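Local coordinates for Dps family DNA-binding stress response protein (Thermosynechococcus elongatus, PDB 2C41) that probably binds and oxidises iron and may bind DNA, as a twelve-subunit cage of the ferritin-like Dps family, at residues T13-E18 against E64-L69; Q97-A102 against W144-F149; T111-D116 against T133-T138. One frame throughout, in Å; residues are numbered along the deposited sequence.

Contact 1 (T13-E18 against E64-L69); sequences TTLKRE and ERSLML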
loop_
_atom_site.group_PDB
_atom_site.type_symbol
_atom_site.label_atom_id
_atom_site.label_comp_id
_atom_site.label_asym_id
_atom_site.label_seq_id
_atom_site.Cartn_x
_atom_site.Cartn_y
_atom_site.Cartn_z
ATOM N N THR C 13 -17.821 33.967 -15.139
ATOM C CA THR C 13 -16.958 35.070 -14.703
ATOM C C THR C 13 -16.394 34.784 -13.302
ATOM O O THR C 13 -15.199 34.961 -13.074
ATOM C CB THR C 13 -17.721 36.421 -14.761
ATOM O OG1 THR C 13 -18.060 36.703 -16.124
ATOM C CG2 THR C 13 -16.891 37.560 -14.187
ATOM N N THR C 14 -17.241 34.302 -12.389
ATOM C CA THR C 14 -16.781 33.984 -11.032
ATOM C C THR C 14 -15.721 32.884 -11.054
ATOM O O THR C 14 -14.737 32.965 -10.322
ATOM C CB THR C 14 -17.913 33.583 -10.055
ATOM O OG1 THR C 14 -18.347 32.234 -10.306
ATOM C CG2 THR C 14 -19.095 34.571 -10.130
ATOM N N LEU C 15 -15.910 31.873 -11.899
ATOM C CA LEU C 15 -14.962 30.745 -11.931
ATOM C C LEU C 15 -13.583 31.191 -12.410
ATOM O O LEU C 15 -12.571 30.733 -11.901
ATOM C CB LEU C 15 -15.480 29.584 -12.785
ATOM C CG LEU C 15 -16.638 28.801 -12.155
ATOM C CD1 LEU C 15 -17.445 28.044 -13.206
ATOM C CD2 LEU C 15 -16.140 27.855 -11.021
ATOM N N LYS C 16 -13.550 32.093 -13.383
ATOM C CA LYS C 16 -12.270 32.603 -13.879
ATOM C C LYS C 16 -11.526 33.361 -12.779
ATOM O O LYS C 16 -10.325 33.149 -12.572
ATOM C CB LYS C 16 -12.470 33.485 -15.117
ATOM C CG LYS C 16 -12.938 32.717 -16.341
ATOM C CD LYS C 16 -12.459 33.420 -17.604
ATOM C CE LYS C 16 -13.481 33.435 -18.729
ATOM N NZ LYS C 16 -14.403 32.267 -18.862
ATOM N N ARG C 17 -12.244 34.236 -12.075
ATOM C CA ARG C 17 -11.663 34.989 -10.966
ATOM C C ARG C 17 -11.175 34.048 -9.862
ATOM O O ARG C 17 -10.056 34.196 -9.363
ATOM C CB ARG C 17 -12.674 35.996 -10.399
ATOM C CG ARG C 17 -12.178 36.742 -9.145
ATOM C CD ARG C 17 -13.096 37.926 -8.750
ATOM N NE ARG C 17 -14.514 37.677 -9.030
ATOM C CZ ARG C 17 -15.298 36.831 -8.356
ATOM N NH1 ARG C 17 -14.820 36.122 -7.340
ATOM N NH2 ARG C 17 -16.575 36.694 -8.711
ATOM N N GLU C 18 -12.024 33.089 -9.495
ATOM C CA GLU C 18 -11.704 32.143 -8.441
ATOM C C GLU C 18 -10.497 31.278 -8.829
ATOM O O GLU C 18 -9.589 31.060 -8.014
ATOM C CB GLU C 18 -12.932 31.289 -8.110
ATOM C CG GLU C 18 -14.078 32.087 -7.452
ATOM C CD GLU C 18 -13.927 32.243 -5.942
ATOM O OE1 GLU C 18 -12.901 31.796 -5.376
ATOM O OE2 GLU C 18 -14.849 32.813 -5.310
ATOM N N GLU C 64 -11.597 23.291 -14.590
ATOM C CA GLU C 64 -12.416 22.318 -15.313
ATOM C C GLU C 64 -13.918 22.537 -15.115
ATOM O O GLU C 64 -14.720 22.167 -15.979
ATOM C CB GLU C 64 -11.957 20.890 -15.013
ATOM C CG GLU C 64 -10.479 20.697 -15.402
ATOM C CD GLU C 64 -10.114 19.278 -15.749
ATOM O OE1 GLU C 64 -10.726 18.331 -15.193
ATOM O OE2 GLU C 64 -9.193 19.124 -16.577
ATOM N N ARG C 65 -14.299 23.184 -14.009
ATOM C CA ARG C 65 -15.704 23.557 -13.816
ATOM C C ARG C 65 -16.193 24.445 -14.968
ATOM O O ARG C 65 -17.302 24.256 -15.471
ATOM C CB ARG C 65 -15.934 24.239 -12.462
ATOM C CG ARG C 65 -17.430 24.410 -12.102
ATOM C CD ARG C 65 -18.115 23.065 -11.769
ATOM N NE ARG C 65 -19.579 23.192 -11.772
ATOM C CZ ARG C 65 -20.422 22.185 -11.992
ATOM N NH1 ARG C 65 -21.737 22.401 -11.999
ATOM N NH2 ARG C 65 -19.957 20.958 -12.210
ATOM N N SER C 66 -15.350 25.386 -15.400
ATOM C CA SER C 66 -15.683 26.235 -16.552
ATOM C C SER C 66 -15.952 25.407 -17.809
ATOM O O SER C 66 -16.919 25.661 -18.534
ATOM C CB SER C 66 -14.584 27.260 -16.813
ATOM O OG SER C 66 -14.552 28.233 -15.786
ATOM N N LEU C 67 -15.092 24.424 -18.068
ATOM C CA LEU C 67 -15.267 23.520 -19.211
ATOM C C LEU C 67 -16.562 22.714 -19.126
ATOM O O LEU C 67 -17.235 22.505 -20.135
ATOM C CB LEU C 67 -14.086 22.553 -19.333
ATOM C CG LEU C 67 -12.725 22.951 -19.925
ATOM C CD1 LEU C 67 -12.803 23.949 -21.072
ATOM C CD2 LEU C 67 -11.795 23.435 -18.864
ATOM N N MET C 68 -16.913 22.273 -17.916
ATOM C CA MET C 68 -18.135 21.493 -17.704
ATOM C C MET C 68 -19.406 22.312 -17.926
ATOM O O MET C 68 -20.501 21.751 -18.111
ATOM C CB MET C 68 -18.133 20.872 -16.310
ATOM C CG MET C 68 -17.082 19.800 -16.150
ATOM S SD MET C 68 -16.966 19.211 -14.446
ATOM C CE MET C 68 -15.206 19.248 -14.278
ATOM N N LEU C 69 -19.242 23.631 -17.904
ATOM C CA LEU C 69 -20.338 24.579 -18.128
ATOM C C LEU C 69 -20.288 25.160 -19.546
ATOM O O LEU C 69 -20.916 26.184 -19.831
ATOM C CB LEU C 69 -20.288 25.692 -17.078
ATOM C CG LEU C 69 -20.469 25.261 -15.618
ATOM C CD1 LEU C 69 -20.225 26.440 -14.672
ATOM C CD2 LEU C 69 -21.837 24.658 -15.373
HETATM O O HOH W 1 -15.426 30.591 -16.852
#
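Leu15 meets Arg65, Ser66 and Leu69, and most of the contact is side-chain packing, with one hydroxyl against Leu15 CB. The two methyls of Leu15 share the work. Its CD1 lies 3.5 Å from CD1 of Leu69, and the two leucine side chains cross at about a right angle. CD1 also lies 3.8 Å from CG of Arg65, and CD2 of Leu15 rests on CG and CB of Arg65. Arg65 therefore gives only the root of its side chain to Leu15. CG is anti to the backbone N (chi1 -169°), and the chain then bends at chi2 (70°), which takes the guanidinium away from helix 6-35. There NE bonds to Thr128, NH1 pairs with Asp125, and NH2 reaches Gln140 of a neighbouring subunit.

The polar part is small and runs through water. Ser66 OG sits 3.4 Å from Leu15 CB, a plain van der Waals contact. The same OG lies 2.7 Å from a water, and Lys16 NZ donates to that water at 2.8 Å. Lys16 NZ also bonds to the carbonyl of Gln72, so the lysine links the helix to the chain that follows Leu69.

Tyr132 of helix 126-149 packs on Leu15 as well. Helices 6-35 and 41-68 are the first pair of the ferritin-like four-helix bundle, here joined near the start of one and the end of the other.

Contact 2 (Q97-A102 against W144-F149); sequences QMIEEA and WFLKEF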
loop_
_atom_site.group_PDB
_atom_site.type_symbol
_atom_site.label_atom_id
_atom_site.label_comp_id
_atom_site.label_asym_id
_atom_site.label_seq_id
_atom_site.Cartn_x
_atom_site.Cartn_y
_atom_site.Cartn_z
ATOM N N GLN C 97 4.634 39.049 8.547
ATOM C CA GLN C 97 4.025 39.688 7.379
ATOM C C GLN C 97 3.472 38.680 6.373
ATOM O O GLN C 97 2.413 38.896 5.799
ATOM C CB GLN C 97 5.018 40.624 6.684
ATOM C CG GLN C 97 5.163 41.959 7.398
ATOM C CD GLN C 97 6.321 42.808 6.883
ATOM O OE1 GLN C 97 7.299 42.298 6.317
ATOM N NE2 GLN C 97 6.219 44.124 7.101
ATOM N N MET C 98 4.201 37.588 6.152
ATOM C CA MET C 98 3.722 36.526 5.251
ATOM C C MET C 98 2.390 35.965 5.732
ATOM O O MET C 98 1.443 35.801 4.952
ATOM C CB MET C 98 4.731 35.375 5.183
ATOM C CG MET C 98 6.034 35.722 4.487
ATOM S SD MET C 98 7.178 34.328 4.619
ATOM C CE MET C 98 8.703 35.168 4.191
ATOM N N ILE C 99 2.334 35.664 7.022
ATOM C CA ILE C 99 1.132 35.115 7.653
ATOM C C ILE C 99 -0.043 36.104 7.578
ATOM O O ILE C 99 -1.155 35.713 7.219
ATOM C CB ILE C 99 1.422 34.636 9.091
ATOM C CG1 ILE C 99 2.440 33.476 9.054
ATOM C CG2 ILE C 99 0.129 34.183 9.783
ATOM C CD1 ILE C 99 2.851 32.943 10.424
ATOM N N GLU C 100 0.219 37.372 7.884
ATOM C CA GLU C 100 -0.805 38.413 7.807
ATOM C C GLU C 100 -1.335 38.576 6.375
ATOM O O GLU C 100 -2.544 38.704 6.166
ATOM C CB GLU C 100 -0.265 39.732 8.354
ATOM C CG GLU C 100 0.147 39.659 9.829
ATOM C CD GLU C 100 -0.937 40.095 10.800
ATOM O OE1 GLU C 100 -2.140 39.976 10.462
ATOM O OE2 GLU C 100 -0.581 40.553 11.914
ATOM N N GLU C 101 -0.425 38.561 5.404
ATOM C CA GLU C 101 -0.785 38.646 3.986
ATOM C C GLU C 101 -1.661 37.458 3.585
ATOM O O GLU C 101 -2.688 37.632 2.928
ATOM C CB GLU C 101 0.481 38.678 3.120
ATOM C CG GLU C 101 0.219 38.869 1.638
ATOM C CD GLU C 101 1.499 39.073 0.858
ATOM O OE1 GLU C 101 1.786 40.231 0.504
ATOM O OE2 GLU C 101 2.227 38.084 0.626
ATOM N N ALA C 102 -1.245 36.256 3.986
ATOM C CA ALA C 102 -2.001 35.032 3.693
ATOM C C ALA C 102 -3.418 35.112 4.256
ATOM O O ALA C 102 -4.384 34.797 3.555
ATOM C CB ALA C 102 -1.273 33.799 4.241
ATOM N N TRP C 144 -7.846 29.894 9.996
ATOM C CA TRP C 144 -7.758 29.570 11.415
ATOM C C TRP C 144 -6.313 29.216 11.836
ATOM O O TRP C 144 -5.788 29.799 12.786
ATOM C CB TRP C 144 -8.766 28.471 11.778
ATOM C CG TRP C 144 -8.422 27.716 13.021
ATOM C CD1 TRP C 144 -8.109 28.231 14.248
ATOM C CD2 TRP C 144 -8.363 26.297 13.148
ATOM N NE1 TRP C 144 -7.841 27.208 15.134
ATOM C CE2 TRP C 144 -7.996 26.012 14.481
ATOM C CE3 TRP C 144 -8.578 25.234 12.257
ATOM C CZ2 TRP C 144 -7.831 24.703 14.948
ATOM C CZ3 TRP C 144 -8.423 23.929 12.725
ATOM C CH2 TRP C 144 -8.050 23.680 14.061
ATOM N N PHE C 145 -5.681 28.278 11.125
ATOM C CA PHE C 145 -4.282 27.899 11.390
ATOM C C PHE C 145 -3.357 29.115 11.421
ATOM O O PHE C 145 -2.579 29.306 12.366
ATOM C CB PHE C 145 -3.774 26.909 10.327
ATOM C CG PHE C 145 -3.918 25.455 10.715
ATOM C CD1 PHE C 145 -5.177 24.886 10.890
ATOM C CD2 PHE C 145 -2.792 24.651 10.871
ATOM C CE1 PHE C 145 -5.310 23.537 11.244
ATOM C CE2 PHE C 145 -2.913 23.297 11.218
ATOM C CZ PHE C 145 -4.172 22.743 11.401
ATOM N N LEU C 146 -3.448 29.936 10.378
ATOM C CA LEU C 146 -2.595 31.117 10.247
ATOM C C LEU C 146 -2.804 32.096 11.399
ATOM O O LEU C 146 -1.836 32.588 11.983
ATOM C CB LEU C 146 -2.871 31.809 8.913
ATOM C CG LEU C 146 -1.998 31.685 7.653
ATOM C CD1 LEU C 146 -0.838 30.718 7.740
ATOM C CD2 LEU C 146 -2.869 31.425 6.427
ATOM N N LYS C 147 -4.066 32.367 11.723
ATOM C CA LYS C 147 -4.399 33.287 12.808
ATOM C C LYS C 147 -3.811 32.834 14.141
ATOM O O LYS C 147 -3.359 33.661 14.936
ATOM C CB LYS C 147 -5.918 33.467 12.919
ATOM C CG LYS C 147 -6.498 34.374 11.839
ATOM C CD LYS C 147 -8.036 34.348 11.861
ATOM C CE LYS C 147 -8.606 34.839 13.206
ATOM N NZ LYS C 147 -8.367 36.291 13.390
ATOM N N GLU C 148 -3.809 31.525 14.385
ATOM C CA GLU C 148 -3.237 30.988 15.623
ATOM C C GLU C 148 -1.769 31.384 15.794
ATOM O O GLU C 148 -1.336 31.679 16.903
ATOM C CB GLU C 148 -3.390 29.463 15.697
ATOM C CG GLU C 148 -4.844 28.978 15.827
ATOM C CD GLU C 148 -5.579 29.639 16.990
ATOM O OE1 GLU C 148 -6.769 30.007 16.834
ATOM O OE2 GLU C 148 -4.955 29.825 18.057
ATOM N N PHE C 149 -1.009 31.400 14.698
ATOM C CA PHE C 149 0.411 31.772 14.764
ATOM C C PHE C 149 0.619 33.215 15.224
ATOM O O PHE C 149 1.685 33.565 15.733
ATOM C CB PHE C 149 1.087 31.543 13.421
ATOM C CG PHE C 149 1.507 30.121 13.199
ATOM C CD1 PHE C 149 0.634 29.203 12.620
ATOM C CD2 PHE C 149 2.776 29.696 13.585
ATOM C CE1 PHE C 149 1.033 27.874 12.415
ATOM C CE2 PHE C 149 3.186 28.376 13.389
ATOM C CZ PHE C 149 2.318 27.464 12.806
#
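Leu146 packs against Ile99 and Ala102 where helix 126-149 runs beside helix 95-122. The segment axes approach to 9.4 Å at an angle of 145°, so the two segments run roughly antiparallel. Trp144 and Phe145 come first and face other subunits: Trp144 packs on Leu67 of one neighbour, and the Phe145 ring meets Phe41 of another edge-to-face.

Leu146 is the first residue to touch helix 95-122. Its CD2 lies 3.6 Å from CB of Ala102. Its CG lies 3.9 Å from CG2 of Ile99. The same Ile99 methyl also sits 3.4 Å from the carbonyl O of Leu146, so it touches backbone as well as side chain.

Phe149 takes the other arm of Ile99, which is forked at CB. With chi1 at -63° CG2 is anti to the backbone N and goes to Leu146, while the extended CG1-CD1 arm (chi2 178°) goes to Phe149. There CD1 of Ile99 approaches CB of Phe149 at 3.7 Å. The Phe149 ring leads on to Leu44 and Leu47 of helix 41-68.

The side chains that meet are all apolar and buried, and one Ile99 methyl also rests on the Leu146 carbonyl oxygen. The segments are held by shape fit and burial of apolar surface, without polar bonds between them.

Contact 3 (T111-D116 against T133-T138); sequences TEMHQD and TRLVQT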
loop_
_atom_site.group_PDB
_atom_site.type_symbol
_atom_site.label_atom_id
_atom_site.label_comp_id
_atom_site.label_asym_id
_atom_site.label_seq_id
_atom_site.Cartn_x
_atom_site.Cartn_y
_atom_site.Cartn_z
ATOM N N THR C 111 -14.813 35.545 1.406
ATOM C CA THR C 111 -15.904 36.460 1.076
ATOM C C THR C 111 -16.400 36.215 -0.352
ATOM O O THR C 111 -17.606 36.075 -0.574
ATOM C CB THR C 111 -15.501 37.930 1.275
ATOM O OG1 THR C 111 -15.304 38.160 2.674
ATOM C CG2 THR C 111 -16.591 38.890 0.753
ATOM N N GLU C 112 -15.468 36.155 -1.296
ATOM C CA GLU C 112 -15.814 35.925 -2.697
ATOM C C GLU C 112 -16.512 34.589 -2.935
ATOM O O GLU C 112 -17.468 34.528 -3.709
ATOM C CB GLU C 112 -14.587 36.053 -3.599
ATOM C CG GLU C 112 -14.097 37.499 -3.737
ATOM C CD GLU C 112 -13.084 37.688 -4.844
ATOM O OE1 GLU C 112 -12.730 38.855 -5.123
ATOM O OE2 GLU C 112 -12.628 36.687 -5.440
ATOM N N MET C 113 -16.047 33.526 -2.281
ATOM C CA MET C 113 -16.683 32.221 -2.452
ATOM C C MET C 113 -18.118 32.193 -1.929
ATOM O O MET C 113 -18.978 31.542 -2.520
ATOM C CB MET C 113 -15.848 31.106 -1.830
ATOM C CG MET C 113 -14.628 30.733 -2.682
ATOM S SD MET C 113 -13.896 29.184 -2.122
ATOM C CE MET C 113 -12.566 29.024 -3.328
ATOM N N HIS C 114 -18.385 32.911 -0.841
ATOM C CA HIS C 114 -19.763 33.017 -0.350
ATOM C C HIS C 114 -20.625 33.779 -1.365
ATOM O O HIS C 114 -21.742 33.364 -1.680
ATOM C CB HIS C 114 -19.814 33.675 1.031
ATOM C CG HIS C 114 -19.441 32.755 2.154
ATOM N ND1 HIS C 114 -18.132 32.475 2.487
ATOM C CD2 HIS C 114 -20.209 32.060 3.028
ATOM C CE1 HIS C 114 -18.111 31.641 3.514
ATOM N NE2 HIS C 114 -19.359 31.365 3.856
ATOM N N GLN C 115 -20.098 34.882 -1.879
ATOM C CA GLN C 115 -20.801 35.669 -2.902
ATOM C C GLN C 115 -21.034 34.846 -4.173
ATOM O O GLN C 115 -22.138 34.850 -4.738
ATOM C CB GLN C 115 -20.031 36.953 -3.221
ATOM C CG GLN C 115 -20.024 37.936 -2.059
ATOM C CD GLN C 115 -19.156 39.163 -2.281
ATOM O OE1 GLN C 115 -19.426 40.217 -1.700
ATOM N NE2 GLN C 115 -18.100 39.036 -3.089
ATOM N N ASP C 116 -19.999 34.129 -4.595
ATOM C CA ASP C 116 -20.052 33.342 -5.823
ATOM C C ASP C 116 -20.947 32.106 -5.701
ATOM O O ASP C 116 -21.601 31.712 -6.674
ATOM C CB ASP C 116 -18.642 32.961 -6.264
ATOM C CG ASP C 116 -17.801 34.171 -6.637
ATOM O OD1 ASP C 116 -16.565 34.034 -6.660
ATOM O OD2 ASP C 116 -18.365 35.259 -6.911
ATOM N N THR C 133 -18.876 25.861 -1.936
ATOM C CA THR C 133 -19.249 25.519 -0.559
ATOM C C THR C 133 -18.226 24.575 0.078
ATOM O O THR C 133 -17.879 24.729 1.250
ATOM C CB THR C 133 -20.656 24.929 -0.498
ATOM O OG1 THR C 133 -21.596 25.916 -0.944
ATOM C CG2 THR C 133 -21.026 24.511 0.935
ATOM N N ARG C 134 -17.739 23.612 -0.701
ATOM C CA ARG C 134 -16.690 22.699 -0.229
ATOM C C ARG C 134 -15.345 23.419 -0.077
ATOM O O ARG C 134 -14.689 23.331 0.969
ATOM C CB ARG C 134 -16.562 21.495 -1.174
ATOM C CG ARG C 134 -15.370 20.576 -0.863
ATOM C CD ARG C 134 -15.471 19.230 -1.570
ATOM N NE ARG C 134 -15.686 19.353 -3.014
ATOM C CZ ARG C 134 -14.733 19.596 -3.918
ATOM N NH1 ARG C 134 -15.064 19.681 -5.204
ATOM N NH2 ARG C 134 -13.457 19.740 -3.558
ATOM N N LEU C 135 -14.937 24.127 -1.126
ATOM C CA LEU C 135 -13.623 24.768 -1.137
ATOM C C LEU C 135 -13.471 25.839 -0.063
ATOM O O LEU C 135 -12.398 25.987 0.526
ATOM C CB LEU C 135 -13.294 25.348 -2.520
ATOM C CG LEU C 135 -13.172 24.365 -3.700
ATOM C CD1 LEU C 135 -12.608 25.101 -4.921
ATOM C CD2 LEU C 135 -12.325 23.140 -3.336
ATOM N N VAL C 136 -14.540 26.585 0.199
ATOM C CA VAL C 136 -14.448 27.666 1.187
ATOM C C VAL C 136 -14.080 27.142 2.588
ATOM O O VAL C 136 -13.411 27.834 3.353
ATOM C CB VAL C 136 -15.710 28.575 1.172
ATOM C CG1 VAL C 136 -16.857 27.939 1.945
ATOM C CG2 VAL C 136 -15.388 29.971 1.718
ATOM N N GLN C 137 -14.481 25.907 2.904
ATOM C CA GLN C 137 -14.175 25.317 4.213
ATOM C C GLN C 137 -12.673 25.084 4.386
ATOM O O GLN C 137 -12.130 25.243 5.480
ATOM C CB GLN C 137 -14.970 24.026 4.430
ATOM C CG GLN C 137 -16.483 24.268 4.439
ATOM C CD GLN C 137 -17.290 22.990 4.370
ATOM O OE1 GLN C 137 -17.970 22.708 3.361
ATOM N NE2 GLN C 137 -17.206 22.191 5.428
ATOM N N THR C 138 -12.004 24.716 3.293
ATOM C CA THR C 138 -10.545 24.569 3.316
ATOM C C THR C 138 -9.879 25.932 3.570
ATOM O O THR C 138 -8.963 26.040 4.380
ATOM C CB THR C 138 -10.051 23.902 2.020
ATOM O OG1 THR C 138 -10.545 22.556 2.000
ATOM C CG2 THR C 138 -8.532 23.885 1.950
#
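Met113 reaches Val136 and Leu135 because its CG stands anti to the carbonyl carbon (chi1 -76°) and the chain runs extended beyond it. On Val136, CG2 is anti to the backbone N, and this methyl turns to Met113 and His114. The setting is the four-helix bundle of the ferritin-like fold. Helices 95-122 and 126-149, consecutive in the chain, run almost antiparallel here, with segment axes 9.5 Å apart at 166°.

Met113 touches at several points along its length. CB lies 3.8 Å from CG2 of Val136. Farther out, SD packs on the helix backbone, 3.5 Å from N of Val136. The terminal CE of Met113 goes on to CB of Leu135 at 3.8 Å, and the two side chains cross obliquely. Leu135 continues to Met58 and Glu61, so it joins this pair to helix 41-68.

His114 meets the same methyl of Val136. Its side chain crosses the valine at about a right angle, and ND1 bonds to the carbonyl of Ile110 one turn back, which helps to fix the ring. Ile126 and Gly124 of a neighbouring subunit pack on Val136 and His114 respectively. The imidazole carbon CE1 of His114 lies 3.7 Å from CG2 of Val136.

Overall arrangement
Contact 2 is the most fully buried, with all four touching residues inside. Contact 1 includes the partly exposed Leu69, and contact 3 the partly exposed His114. Contacts 2 and 3 join the same two helices, 95-122 and 126-149; contact 3 is nested inside the loop that contact 2 closes. Contact 1 joins the other two long helices, 6-35 and 41-68. Contacts 1 and 2 lie on opposite sides of the chain's centre, while contact 3 is nearer the middle. Contacts 1 and 3 touch through a charged cluster in which Arg17 NH1 bridges to Asp116 OD1 at 2.8 Å. Contact 1 alone uses a serine, an arginine stem and a water link; contact 3 adds a sulfur and an imidazole; contact 2 is packing of aliphatic groups, with one methyl on a backbone carbonyl.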